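Local structure of agglutinin (3DZW) at residues A[80-85]-A[97-101]; A[4-10]-A[53-58]; A[19-23]-A[33-37]. The protein binds mannose-containing glycans, here captured with mannobiose, as a tetrameric daffodil lectin probably of the monocot mannose-binding family. All coordinates share one frame; numbering follows the deposited sequence.

Interaction 1: residues A[80-85]-A[97-101]; sequences ENGNYV and YGTAR. With MAN (alpha-D-mannopyranose), chain C; MAN (alpha-D-mannopyranose), chain B; MAN (alpha-D-mannopyranose), chain D.
The shortest polar bond between the two segments runs from Tyr97 N to Val85 O, 2.9 Å long with an angle of 166° at the hydrogen. Tyr97 O accepts the return bond from Val85 N at 3.0 Å, which makes Val85 and Tyr97 an antiparallel hydrogen-bonded pair; Tyr84 CA adds only a bent, weak C-H...O contact to Tyr97 O at 3.4 Å. On their shared face Val85 CG2 rests 3.9 Å from Tyr97 CB, after which the tyrosine ring runs on beyond residues 80-85. Its hydroxyl takes a hydrogen bond from O4 of the chain B mannose, Tyr97 OH to O4 being 2.8 Å, and is also bonded to Gln89. The contact thus joins the two arms of the hairpin formed by strands 84-88 and 94-103, in one of the three sheets of a beta-prism II fold, and Tyr97 lines a glycan pocket with Gln89, Asp91 and Asn93. Strand 94-103 continues the sheet into the second subunit. On the other face the Tyr84 ring lies against the bare backbone of Gly98, with Tyr84 CD2 3.6 Å from Gly98 CA. The ring is anchored at its far end, where Tyr84 OH donates to Glu80 O at 2.6 Å. A cis peptide precedes Thr99; in one of the two conformers of this threonine, Thr99 OG1 lies opposite the backbone N (chi1 -172°) and accepts Asn83 N at 3.1 Å. The Asn83 side chain in turn donates through ND2 to O2 of the chain D mannose.

Interaction 2: residues A[4-10]-A[53-58]; sequences LYSGETL and HLSMQS. With MAN (alpha-D-mannopyranose), chain E; MAN (alpha-D-mannopyranose), chain F.
Leu10 and Leu54 form an antiparallel hydrogen-bonded pair, Leu10 N reaching Leu54 O at 2.9 Å and Leu54 N reaching Leu10 O at 3.0 Å. Strand 8-10 is an edge strand, within the chain, of one of the three sheets of a beta-prism II fold, and residues 4-10 pass from the sheet of strand 84-88 into this one through a type II turn, Tyr5 to Glu8. The tight part is apolar. The Leu10 and Leu54 side chains run alongside each other in the same direction, with Leu10 CD1 3.8 Å from Leu54 CD2. Leu4, just before the turn, slants across Leu54 and Met56, Leu4 CD2 lying 3.9 Å from Met56 CB. With CG of Met56 opposite its backbone N (chi1 178°), that methylene rests near the Leu4 carbonyl, while the rest of the chain bends away toward Cys86. The turn itself is pinned by Gly7 N, which donates to Met56 O at 2.8 Å. Glu8 also bonds back within the turn: its OE1 accepts Tyr5 N from 48° above the carboxylate plane, and OE2 forms a salt bridge with Lys90 of the second subunit. The ladder lengthens here, Met56 N to Glu8 O being 3.3 Å, although the bond stays fairly straight at 158°.

The opposite face, bearing exposed Thr9 and Ser55, is more polar and wetter. A water bridges this side, donating to Glu8 O and lying 2.8 Å from Ser55 OG. Past the strand end, Gln57 extends into a glycan pocket. There Tyr65 OH bonds its OE1 and Asp59 its NE2, positioning the amide, and Gln57 NE2 donates to O3 of the chain E mannose at 3.2 Å.

Interaction 3: residues A[19-23]-A[33-37]; sequences GRYVF and LYDVD. With MAN (alpha-D-mannopyranose), chain G; MAN (alpha-D-mannopyranose), chain H.
Arg20 and Asp35 form a salt bridge in which Arg20 NE lies 2.9 Å from Asp35 OD1. As a hydrogen bond it is weak, bent to 128° at the hydrogen, and the guanidinium and carboxylate planes stand 79° apart rather than meeting as a flat pair. The other carboxylate oxygen, Asp35 OD2, is satisfied from further partners: it pairs with Arg92 and accepts from a water at 2.9 Å, and the same water lies 3.0 Å from Tyr21 OH. The carboxylate, with CG opposite the backbone N (chi1 -179°), runs alongside the Tyr21 ring and meets its edge, Tyr21 CE1 being 3.7 Å from Asp35 OD1. Arg20 NE also passes obliquely by Val36 CG2 at 3.4 Å, and Phe15 of the third subunit packs on Arg20.

Three backbone bonds zip the two segments together. The Val22-Tyr34 pair is bonded both ways, with Tyr34 N reaching Val22 O at 2.8 Å, and Val36 N donates to Arg20 O just past the strand ends. Toward the interior, Phe23 presents a ring edge to Leu33, Phe23 CD1 being 3.9 Å from Leu33 CB, the two side chains crossing at about a right angle; Leu88 and Val94 pack on both. Tyr34 projects from the face it shares with Val22; its OH is bonded to Gln26 OE1 and accepts from O4 of the chain G mannose at 2.7 Å. This is the hairpin of a beta-prism II sheet, where Gln26, Asp28, Asn30 and Tyr34, lined also by Pro39, form the QxDxNxVxY mannose site characteristic of monocot lectins.

Each interaction holds a residue of a different glycan pocket: Tyr97 in interaction 1, Gln57 in interaction 2 and Tyr34 in interaction 3. Interaction 2 spans two sheets of the prism and shares one of them with interaction 1. These two, with centres 13 Å apart, are directly joined: Tyr84 N lies 3.0 Å from Ser6 OG and Gly82 N lies 3.0 Å from Ser58 O, both probable hydrogen bonds. Interaction 3 is nested in the loop that interaction 2 closes, and Phe23 CE2 touches Leu54 CD2 at 4.2 Å, linking the two in the interior. Interactions 1 and 3 lie on opposite sides of the chain's centre, their nearest atoms about 10 Å apart. All three reach the second subunit.

Interaction 1: residues A[80-85]-A[97-101]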
loop_
_atom_site.group_PDB
_atom_site.type_symbol
_atom_site.label_atom_id
_atom_site.label_comp_id
_atom_site.label_asym_id
_atom_site.label_seq_id
_atom_site.Cartn_x
_atom_site.Cartn_y
_atom_site.Cartn_z
ATOM N N GLU A 80 -14.651 -25.121 13.351
ATOM C CA GLU A 80 -15.946 -24.711 12.820
ATOM C C GLU A 80 -15.822 -24.003 11.473
ATOM O O GLU A 80 -14.880 -23.223 11.248
ATOM C CB GLU A 80 -16.693 -23.795 13.830
ATOM C CG GLU A 80 -15.983 -22.444 14.157
ATOM C CD GLU A 80 -16.784 -21.566 15.132
ATOM O OE1 GLU A 80 -17.898 -21.971 15.532
ATOM O OE2 GLU A 80 -16.294 -20.471 15.489
ATOM N N ASN A 81 -16.770 -24.286 10.579
ATOM C CA ASN A 81 -16.801 -23.673 9.281
ATOM C C ASN A 81 -17.144 -22.209 9.439
ATOM O O ASN A 81 -18.032 -21.863 10.218
ATOM C CB ASN A 81 -17.841 -24.346 8.398
ATOM C CG ASN A 81 -17.875 -23.773 6.983
ATOM O OD1 ASN A 81 -18.942 -23.568 6.414
ATOM N ND2 ASN A 81 -16.709 -23.490 6.431
ATOM N N GLY A 82 -16.445 -21.340 8.710
ATOM C CA GLY A 82 -16.697 -19.904 8.795
ATOM C C GLY A 82 -15.728 -19.076 7.966
ATOM O O GLY A 82 -15.184 -19.555 6.969
ATOM N N ASN A 83 -15.525 -17.823 8.387
ATOM C CA ASN A 83 -14.630 -16.884 7.703
ATOM C C ASN A 83 -13.438 -16.541 8.576
ATOM O O ASN A 83 -13.601 -16.129 9.730
ATOM C CB ASN A 83 -15.403 -15.622 7.313
ATOM C CG ASN A 83 -16.499 -15.900 6.257
ATOM O OD1 ASN A 83 -16.206 -16.287 5.128
ATOM N ND2 ASN A 83 -17.742 -15.656 6.623
ATOM N N TYR A 84 -12.231 -16.711 8.015
ATOM C CA TYR A 84 -10.975 -16.466 8.723
ATOM C C TYR A 84 -10.017 -15.638 7.889
ATOM O O TYR A 84 -10.216 -15.475 6.688
ATOM C CB TYR A 84 -10.282 -17.791 9.041
ATOM C CG TYR A 84 -11.073 -18.770 9.895
ATOM C CD1 TYR A 84 -12.034 -19.605 9.328
ATOM C CD2 TYR A 84 -10.816 -18.903 11.257
ATOM C CE1 TYR A 84 -12.755 -20.523 10.117
ATOM C CE2 TYR A 84 -11.533 -19.821 12.045
ATOM C CZ TYR A 84 -12.492 -20.620 11.461
ATOM O OH TYR A 84 -13.194 -21.526 12.235
ATOM N N VAL A 85 -8.959 -15.124 8.540
ATOM C CA VAL A 85 -7.913 -14.353 7.861
ATOM C C VAL A 85 -6.519 -14.689 8.399
ATOM O O VAL A 85 -6.352 -14.898 9.588
ATOM C CB VAL A 85 -8.109 -12.789 7.976
ATOM C CG1 VAL A 85 -9.338 -12.325 7.187
ATOM C CG2 VAL A 85 -8.173 -12.331 9.445
ATOM N N TYR A 97 -6.754 -15.220 12.479
ATOM C CA TYR A 97 -7.892 -14.733 13.290
ATOM C C TYR A 97 -9.211 -15.256 12.745
ATOM O O TYR A 97 -9.362 -15.425 11.540
ATOM C CB TYR A 97 -7.984 -13.213 13.284
ATOM C CG TYR A 97 -6.841 -12.436 13.899
ATOM C CD1 TYR A 97 -5.783 -11.983 13.116
ATOM C CD2 TYR A 97 -6.848 -12.098 15.253
ATOM C CE1 TYR A 97 -4.736 -11.243 13.668
ATOM C CE2 TYR A 97 -5.810 -11.356 15.817
ATOM C CZ TYR A 97 -4.756 -10.929 15.020
ATOM O OH TYR A 97 -3.724 -10.189 15.581
ATOM N N GLY A 98 -10.184 -15.486 13.633
ATOM C CA GLY A 98 -11.518 -15.948 13.212
ATOM C C GLY A 98 -12.271 -16.627 14.359
ATOM O O GLY A 98 -11.676 -16.910 15.380
ATOM N N THR A 99 -13.574 -16.894 14.186
ATOM C CA THR A 99 -14.309 -16.573 12.954
ATOM C C THR A 99 -14.809 -15.101 12.968
ATOM O O THR A 99 -14.471 -14.335 13.879
ATOM C CB THR A 99 -15.490 -17.545 12.740
ATOM O OG1 THR A 99 -16.069 -17.330 11.448
ATOM C CG2 THR A 99 -16.556 -17.359 13.825
ATOM N N ALA A 100 -15.598 -14.716 11.954
ATOM C CA ALA A 100 -16.139 -13.334 11.863
ATOM C C ALA A 100 -17.199 -13.119 12.957
ATOM O O ALA A 100 -18.142 -13.902 13.070
ATOM C CB ALA A 100 -16.715 -13.071 10.502
ATOM N N ARG A 101 -17.031 -12.054 13.743
ATOM C CA ARG A 101 -17.944 -11.738 14.858
ATOM C C ARG A 101 -19.020 -10.705 14.486
ATOM O O ARG A 101 -20.135 -10.736 15.024
ATOM C CB ARG A 101 -17.135 -11.227 16.045
ATOM C CG ARG A 101 -15.988 -12.152 16.438
ATOM C CD ARG A 101 -15.185 -11.610 17.576
ATOM N NE ARG A 101 -15.938 -11.577 18.836
ATOM C CZ ARG A 101 -16.036 -12.604 19.701
ATOM N NH1 ARG A 101 -16.745 -12.457 20.817
ATOM N NH2 ARG A 101 -15.434 -13.784 19.457
HETATM C C1 MAN C . -18.613 -11.983 3.317
HETATM C C2 MAN C . -17.156 -11.640 3.040
HETATM C C3 MAN C . -16.248 -12.272 4.098
HETATM C C4 MAN C . -16.706 -11.869 5.487
HETATM C C5 MAN C . -18.201 -12.164 5.667
HETATM C C6 MAN C . -18.709 -11.671 7.015
HETATM O O2 MAN C . -16.992 -10.226 3.015
HETATM O O3 MAN C . -14.900 -11.876 3.904
HETATM O O4 MAN C . -15.933 -12.563 6.464
HETATM O O5 MAN C . -18.964 -11.548 4.617
HETATM O O6 MAN C . -20.071 -12.046 7.181
HETATM C C1 MAN B . 1.180 -10.477 19.746
HETATM C C2 MAN B . 0.751 -9.497 18.664
HETATM C C3 MAN B . -0.749 -9.628 18.389
HETATM C C4 MAN B . -1.096 -11.068 18.066
HETATM C C5 MAN B . -0.560 -12.008 19.154
HETATM C C6 MAN B . -0.803 -13.470 18.800
HETATM O O2 MAN B . 1.503 -9.732 17.478
HETATM O O3 MAN B . -1.137 -8.788 17.315
HETATM O O4 MAN B . -2.511 -11.201 17.937
HETATM O O5 MAN B . 0.847 -11.795 19.352
HETATM O O6 MAN B . -0.378 -14.301 19.872
HETATM C C1 MAN D . -22.008 -15.380 3.943
HETATM C C2 MAN D . -20.568 -14.734 4.172
HETATM C C3 MAN D . -20.204 -13.736 3.058
HETATM C C4 MAN D . -20.544 -14.316 1.682
HETATM C C5 MAN D . -22.038 -14.629 1.552
HETATM C C6 MAN D . -22.374 -15.164 0.161
HETATM O O1 MAN D . -23.091 -14.978 4.927
HETATM O O2 MAN D . -19.607 -15.742 4.248
HETATM O O3 MAN D . -18.817 -13.398 3.113
HETATM O O4 MAN D . -20.182 -13.402 0.683
HETATM O O5 MAN D . -22.440 -15.607 2.496
HETATM O O6 MAN D . -21.795 -16.444 0.001
#

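Interaction 2: residues A[4-10]-A[53-58]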
loop_
_atom_site.group_PDB
_atom_site.type_symbol
_atom_site.label_atom_id
_atom_site.label_comp_id
_atom_site.label_asym_id
_atom_site.label_seq_id
_atom_site.Cartn_x
_atom_site.Cartn_y
_atom_site.Cartn_z
ATOM N N LEU A 4 -4.299 -13.061 3.571
ATOM C CA LEU A 4 -4.690 -14.211 2.800
ATOM C C LEU A 4 -6.046 -14.615 3.416
ATOM O O LEU A 4 -6.104 -15.084 4.567
ATOM C CB LEU A 4 -3.678 -15.351 2.877
ATOM C CG LEU A 4 -4.014 -16.597 2.007
ATOM C CD1 LEU A 4 -4.018 -16.234 0.529
ATOM C CD2 LEU A 4 -3.054 -17.750 2.266
ATOM N N TYR A 5 -7.131 -14.386 2.669
ATOM C CA TYR A 5 -8.502 -14.681 3.154
ATOM C C TYR A 5 -8.862 -16.143 3.032
ATOM O O TYR A 5 -8.329 -16.847 2.169
ATOM C CB TYR A 5 -9.536 -13.829 2.386
ATOM C CG TYR A 5 -9.438 -12.332 2.641
ATOM C CD1 TYR A 5 -8.612 -11.525 1.870
ATOM C CD2 TYR A 5 -10.191 -11.730 3.649
ATOM C CE1 TYR A 5 -8.527 -10.136 2.108
ATOM C CE2 TYR A 5 -10.108 -10.349 3.896
ATOM C CZ TYR A 5 -9.283 -9.566 3.122
ATOM O OH TYR A 5 -9.208 -8.211 3.364
ATOM N N SER A 6 -9.765 -16.623 3.912
ATOM C CA SER A 6 -10.204 -18.025 3.843
ATOM C C SER A 6 -10.854 -18.250 2.482
ATOM O O SER A 6 -11.654 -17.410 2.008
ATOM C CB SER A 6 -11.142 -18.412 5.017
ATOM O OG SER A 6 -12.278 -17.571 5.106
ATOM N N GLY A 7 -10.490 -19.367 1.840
ATOM C CA GLY A 7 -10.981 -19.698 0.501
ATOM C C GLY A 7 -9.965 -19.297 -0.594
ATOM O O GLY A 7 -10.189 -19.562 -1.782
ATOM N N GLU A 8 -8.851 -18.649 -0.182
ATOM C CA GLU A 8 -7.777 -18.213 -1.121
ATOM C C GLU A 8 -6.515 -19.036 -0.947
ATOM O O GLU A 8 -6.305 -19.670 0.107
ATOM C CB GLU A 8 -7.429 -16.730 -0.931
ATOM C CG GLU A 8 -8.574 -15.747 -1.228
ATOM C CD GLU A 8 -8.143 -14.270 -1.091
ATOM O OE1 GLU A 8 -7.179 -13.981 -0.333
ATOM O OE2 GLU A 8 -8.783 -13.403 -1.729
ATOM N N THR A 9 -5.659 -19.008 -1.969
ATOM C CA THR A 9 -4.408 -19.746 -1.957
ATOM C C THR A 9 -3.252 -18.944 -2.530
ATOM O O THR A 9 -3.455 -17.997 -3.299
ATOM C CB THR A 9 -4.497 -21.028 -2.810
ATOM O OG1 THR A 9 -4.751 -20.671 -4.184
ATOM C CG2 THR A 9 -5.603 -21.968 -2.307
ATOM N N LEU A 10 -2.031 -19.328 -2.142
ATOM C CA LEU A 10 -0.828 -18.734 -2.674
ATOM C C LEU A 10 -0.177 -19.788 -3.551
ATOM O O LEU A 10 0.177 -20.872 -3.066
ATOM C CB LEU A 10 0.158 -18.283 -1.578
ATOM C CG LEU A 10 -0.216 -17.122 -0.649
ATOM C CD1 LEU A 10 0.907 -16.870 0.341
ATOM C CD2 LEU A 10 -0.527 -15.844 -1.431
ATOM N N HIS A 53 1.576 -25.377 -2.825
ATOM C CA HIS A 53 0.722 -24.181 -2.663
ATOM C C HIS A 53 0.219 -24.079 -1.217
ATOM O O HIS A 53 0.116 -25.089 -0.515
ATOM C CB HIS A 53 -0.460 -24.159 -3.664
ATOM C CG HIS A 53 -1.544 -25.157 -3.368
ATOM N ND1 HIS A 53 -1.531 -26.441 -3.863
ATOM C CD2 HIS A 53 -2.690 -25.044 -2.649
ATOM C CE1 HIS A 53 -2.616 -27.081 -3.456
ATOM N NE2 HIS A 53 -3.333 -26.254 -2.715
ATOM N N LEU A 54 -0.068 -22.845 -0.782
ATOM C CA LEU A 54 -0.564 -22.568 0.572
ATOM C C LEU A 54 -2.040 -22.257 0.529
ATOM O O LEU A 54 -2.478 -21.462 -0.301
ATOM C CB LEU A 54 0.185 -21.382 1.173
ATOM C CG LEU A 54 -0.221 -20.927 2.577
ATOM C CD1 LEU A 54 0.047 -22.018 3.598
ATOM C CD2 LEU A 54 0.512 -19.643 2.958
ATOM N N SER A 55 -2.813 -22.860 1.437
ATOM C CA SER A 55 -4.260 -22.638 1.481
ATOM C C SER A 55 -4.809 -22.262 2.867
ATOM O O SER A 55 -4.608 -22.991 3.845
ATOM C CB SER A 55 -4.995 -23.897 0.990
ATOM O OG SER A 55 -6.405 -23.718 1.052
ATOM N N MET A 56 -5.480 -21.099 2.937
ATOM C CA MET A 56 -6.153 -20.652 4.148
ATOM C C MET A 56 -7.557 -21.191 3.954
ATOM O O MET A 56 -8.334 -20.660 3.145
ATOM C CB MET A 56 -6.125 -19.144 4.270
ATOM C CG MET A 56 -6.859 -18.520 5.500
ATOM S SD MET A 56 -6.194 -18.897 7.153
ATOM C CE MET A 56 -6.782 -20.560 7.428
ATOM N N GLN A 57 -7.883 -22.263 4.676
ATOM C CA GLN A 57 -9.187 -22.961 4.520
ATOM C C GLN A 57 -10.362 -22.381 5.324
ATOM O O GLN A 57 -10.167 -21.672 6.332
ATOM C CB GLN A 57 -8.996 -24.444 4.865
ATOM C CG GLN A 57 -7.973 -25.124 3.958
ATOM C CD GLN A 57 -7.781 -26.598 4.240
ATOM O OE1 GLN A 57 -7.188 -27.310 3.433
ATOM N NE2 GLN A 57 -8.285 -27.070 5.384
ATOM N N SER A 58 -11.581 -22.700 4.871
ATOM C CA SER A 58 -12.813 -22.229 5.516
ATOM C C SER A 58 -13.058 -22.893 6.887
ATOM O O SER A 58 -13.932 -22.456 7.637
ATOM C CB SER A 58 -14.021 -22.452 4.595
ATOM O OG SER A 58 -14.170 -23.820 4.259
HETATM C C1 MAN E . -7.595 -30.965 8.855
HETATM C C2 MAN E . -8.418 -30.457 7.582
HETATM C C3 MAN E . -7.896 -30.999 6.266
HETATM C C4 MAN E . -6.375 -30.871 6.193
HETATM C C5 MAN E . -5.679 -31.578 7.371
HETATM C C6 MAN E . -4.177 -31.371 7.326
HETATM O O1 MAN E . -8.249 -31.987 9.763
HETATM O O2 MAN E . -8.357 -29.060 7.571
HETATM O O3 MAN E . -8.479 -30.271 5.203
HETATM O O4 MAN E . -5.903 -31.422 4.978
HETATM O O5 MAN E . -6.110 -31.094 8.636
HETATM O O6 MAN E . -3.597 -31.874 8.523
HETATM C C1 MAN F . -9.368 -31.083 4.423
HETATM C C2 MAN F . -9.769 -30.295 3.180
HETATM C C3 MAN F . -10.753 -29.174 3.538
HETATM C C4 MAN F . -11.903 -29.721 4.355
HETATM C C5 MAN F . -11.371 -30.465 5.560
HETATM C C6 MAN F . -12.518 -31.057 6.387
HETATM O O2 MAN F . -10.341 -31.181 2.239
HETATM O O3 MAN F . -11.258 -28.565 2.370
HETATM O O4 MAN F . -12.714 -28.652 4.784
HETATM O O5 MAN F . -10.519 -31.509 5.130
HETATM O O6 MAN F . -11.996 -31.810 7.462
HETATM O O HOH W 1 -8.473 -22.098 0.163
#

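Interaction 3: residues A[19-23]-A[33-37]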
loop_
_atom_site.group_PDB
_atom_site.type_symbol
_atom_site.label_atom_id
_atom_site.label_comp_id
_atom_site.label_asym_id
_atom_site.label_seq_id
_atom_site.Cartn_x
_atom_site.Cartn_y
_atom_site.Cartn_z
ATOM N N GLY A 19 5.687 -3.702 4.211
ATOM C CA GLY A 19 6.900 -2.931 4.447
ATOM C C GLY A 19 8.122 -3.735 4.041
ATOM O O GLY A 19 8.244 -4.164 2.897
ATOM N N ARG A 20 9.019 -3.952 4.989
ATOM C CA ARG A 20 10.248 -4.715 4.733
ATOM C C ARG A 20 10.066 -6.240 4.938
ATOM O O ARG A 20 11.032 -7.006 4.783
ATOM C CB ARG A 20 11.411 -4.176 5.605
ATOM C CG ARG A 20 11.164 -4.207 7.126
ATOM C CD ARG A 20 12.282 -3.496 7.889
ATOM N NE ARG A 20 13.535 -4.216 7.816
ATOM C CZ ARG A 20 14.698 -3.767 8.283
ATOM N NH1 ARG A 20 14.787 -2.562 8.856
ATOM N NH2 ARG A 20 15.783 -4.519 8.164
ATOM N N TYR A 21 8.828 -6.680 5.248
ATOM C CA TYR A 21 8.557 -8.111 5.492
ATOM C C TYR A 21 7.875 -8.807 4.301
ATOM O O TYR A 21 6.977 -8.236 3.658
ATOM C CB TYR A 21 7.691 -8.298 6.758
ATOM C CG TYR A 21 8.141 -7.473 7.941
ATOM C CD1 TYR A 21 9.473 -7.470 8.347
ATOM C CD2 TYR A 21 7.223 -6.746 8.700
ATOM C CE1 TYR A 21 9.896 -6.715 9.447
ATOM C CE2 TYR A 21 7.636 -5.994 9.813
ATOM C CZ TYR A 21 8.974 -5.988 10.175
ATOM O OH TYR A 21 9.397 -5.258 11.260
ATOM N N VAL A 22 8.318 -10.042 4.013
ATOM C CA VAL A 22 7.764 -10.858 2.933
ATOM C C VAL A 22 7.520 -12.317 3.444
ATOM O O VAL A 22 8.422 -12.941 4.018
ATOM C CB VAL A 22 8.669 -10.879 1.692
ATOM C CG1 VAL A 22 8.105 -11.823 0.625
ATOM C CG2 VAL A 22 8.845 -9.463 1.126
ATOM N N PHE A 23 6.293 -12.814 3.234
ATOM C CA PHE A 23 5.867 -14.169 3.634
ATOM C C PHE A 23 5.581 -14.858 2.314
ATOM O O PHE A 23 4.540 -14.605 1.678
ATOM C CB PHE A 23 4.666 -14.070 4.565
ATOM C CG PHE A 23 4.235 -15.384 5.190
ATOM C CD1 PHE A 23 5.069 -16.056 6.075
ATOM C CD2 PHE A 23 2.958 -15.892 4.969
ATOM C CE1 PHE A 23 4.662 -17.248 6.678
ATOM C CE2 PHE A 23 2.543 -17.087 5.583
ATOM C CZ PHE A 23 3.394 -17.755 6.429
ATOM N N LEU A 33 9.245 -16.652 6.107
ATOM C CA LEU A 33 9.063 -15.251 6.470
ATOM C C LEU A 33 10.420 -14.589 6.465
ATOM O O LEU A 33 11.337 -15.034 7.183
ATOM C CB LEU A 33 8.436 -15.110 7.859
ATOM C CG LEU A 33 8.262 -13.667 8.398
ATOM C CD1 LEU A 33 7.336 -12.846 7.506
ATOM C CD2 LEU A 33 7.745 -13.678 9.827
ATOM N N TYR A 34 10.575 -13.534 5.647
ATOM C CA TYR A 34 11.837 -12.782 5.563
ATOM C C TYR A 34 11.727 -11.359 6.074
ATOM O O TYR A 34 10.699 -10.701 5.892
ATOM C CB TYR A 34 12.338 -12.688 4.107
ATOM C CG TYR A 34 12.827 -13.965 3.491
ATOM C CD1 TYR A 34 14.146 -14.386 3.674
ATOM C CD2 TYR A 34 11.995 -14.736 2.686
ATOM C CE1 TYR A 34 14.611 -15.548 3.106
ATOM C CE2 TYR A 34 12.450 -15.913 2.108
ATOM C CZ TYR A 34 13.764 -16.313 2.319
ATOM O OH TYR A 34 14.235 -17.480 1.746
ATOM N N ASP A 35 12.798 -10.887 6.726
ATOM C CA ASP A 35 12.908 -9.518 7.173
ATOM C C ASP A 35 14.008 -9.012 6.263
ATOM O O ASP A 35 15.203 -9.173 6.551
ATOM C CB ASP A 35 13.253 -9.423 8.649
ATOM C CG ASP A 35 13.344 -7.979 9.147
ATOM O OD1 ASP A 35 13.382 -7.066 8.320
ATOM O OD2 ASP A 35 13.384 -7.769 10.378
ATOM N N VAL A 36 13.593 -8.426 5.127
ATOM C CA VAL A 36 14.511 -7.978 4.076
ATOM C C VAL A 36 15.220 -9.265 3.532
ATOM O O VAL A 36 14.557 -10.118 2.950
ATOM C CB VAL A 36 15.510 -6.858 4.522
ATOM C CG1 VAL A 36 16.363 -6.411 3.337
ATOM C CG2 VAL A 36 14.785 -5.691 5.060
ATOM N N ASP A 37 16.528 -9.425 3.772
ATOM C CA ASP A 37 17.260 -10.614 3.269
ATOM C C ASP A 37 17.462 -11.729 4.309
ATOM O O ASP A 37 18.089 -12.752 4.008
ATOM C CB ASP A 37 18.644 -10.198 2.691
ATOM C CG ASP A 37 19.565 -9.525 3.743
ATOM O OD1 ASP A 37 19.065 -8.716 4.567
ATOM O OD2 ASP A 37 20.790 -9.783 3.710
HETATM C C1 MAN G . 16.119 -23.320 2.923
HETATM C C2 MAN G . 15.646 -22.576 1.613
HETATM C C3 MAN G . 16.005 -21.099 1.698
HETATM C C4 MAN G . 15.453 -20.483 3.010
HETATM C C5 MAN G . 15.895 -21.256 4.280
HETATM C C6 MAN G . 15.187 -20.733 5.515
HETATM O O1 MAN G . 17.499 -23.921 2.922
HETATM O O2 MAN G . 14.261 -22.746 1.430
HETATM O O3 MAN G . 15.488 -20.444 0.555
HETATM O O4 MAN G . 15.882 -19.152 3.132
HETATM O O5 MAN G . 15.624 -22.655 4.195
HETATM O O6 MAN G . 15.532 -21.545 6.623
HETATM C C1 MAN H . 24.201 -7.802 4.137
HETATM C C2 MAN H . 22.964 -7.501 4.967
HETATM C C3 MAN H . 23.271 -6.452 6.038
HETATM C C4 MAN H . 24.461 -6.888 6.860
HETATM C C5 MAN H . 25.643 -7.183 5.940
HETATM C C6 MAN H . 26.876 -7.651 6.720
HETATM O O2 MAN H . 22.509 -8.690 5.573
HETATM O O3 MAN H . 22.153 -6.256 6.891
HETATM O O4 MAN H . 24.778 -5.855 7.761
HETATM O O5 MAN H . 25.274 -8.186 4.992
HETATM O O6 MAN H . 26.701 -8.998 7.102
HETATM O O HOH W 2 16.925 -7.643 8.208
HETATM O O HOH W 3 12.411 -5.254 11.535
#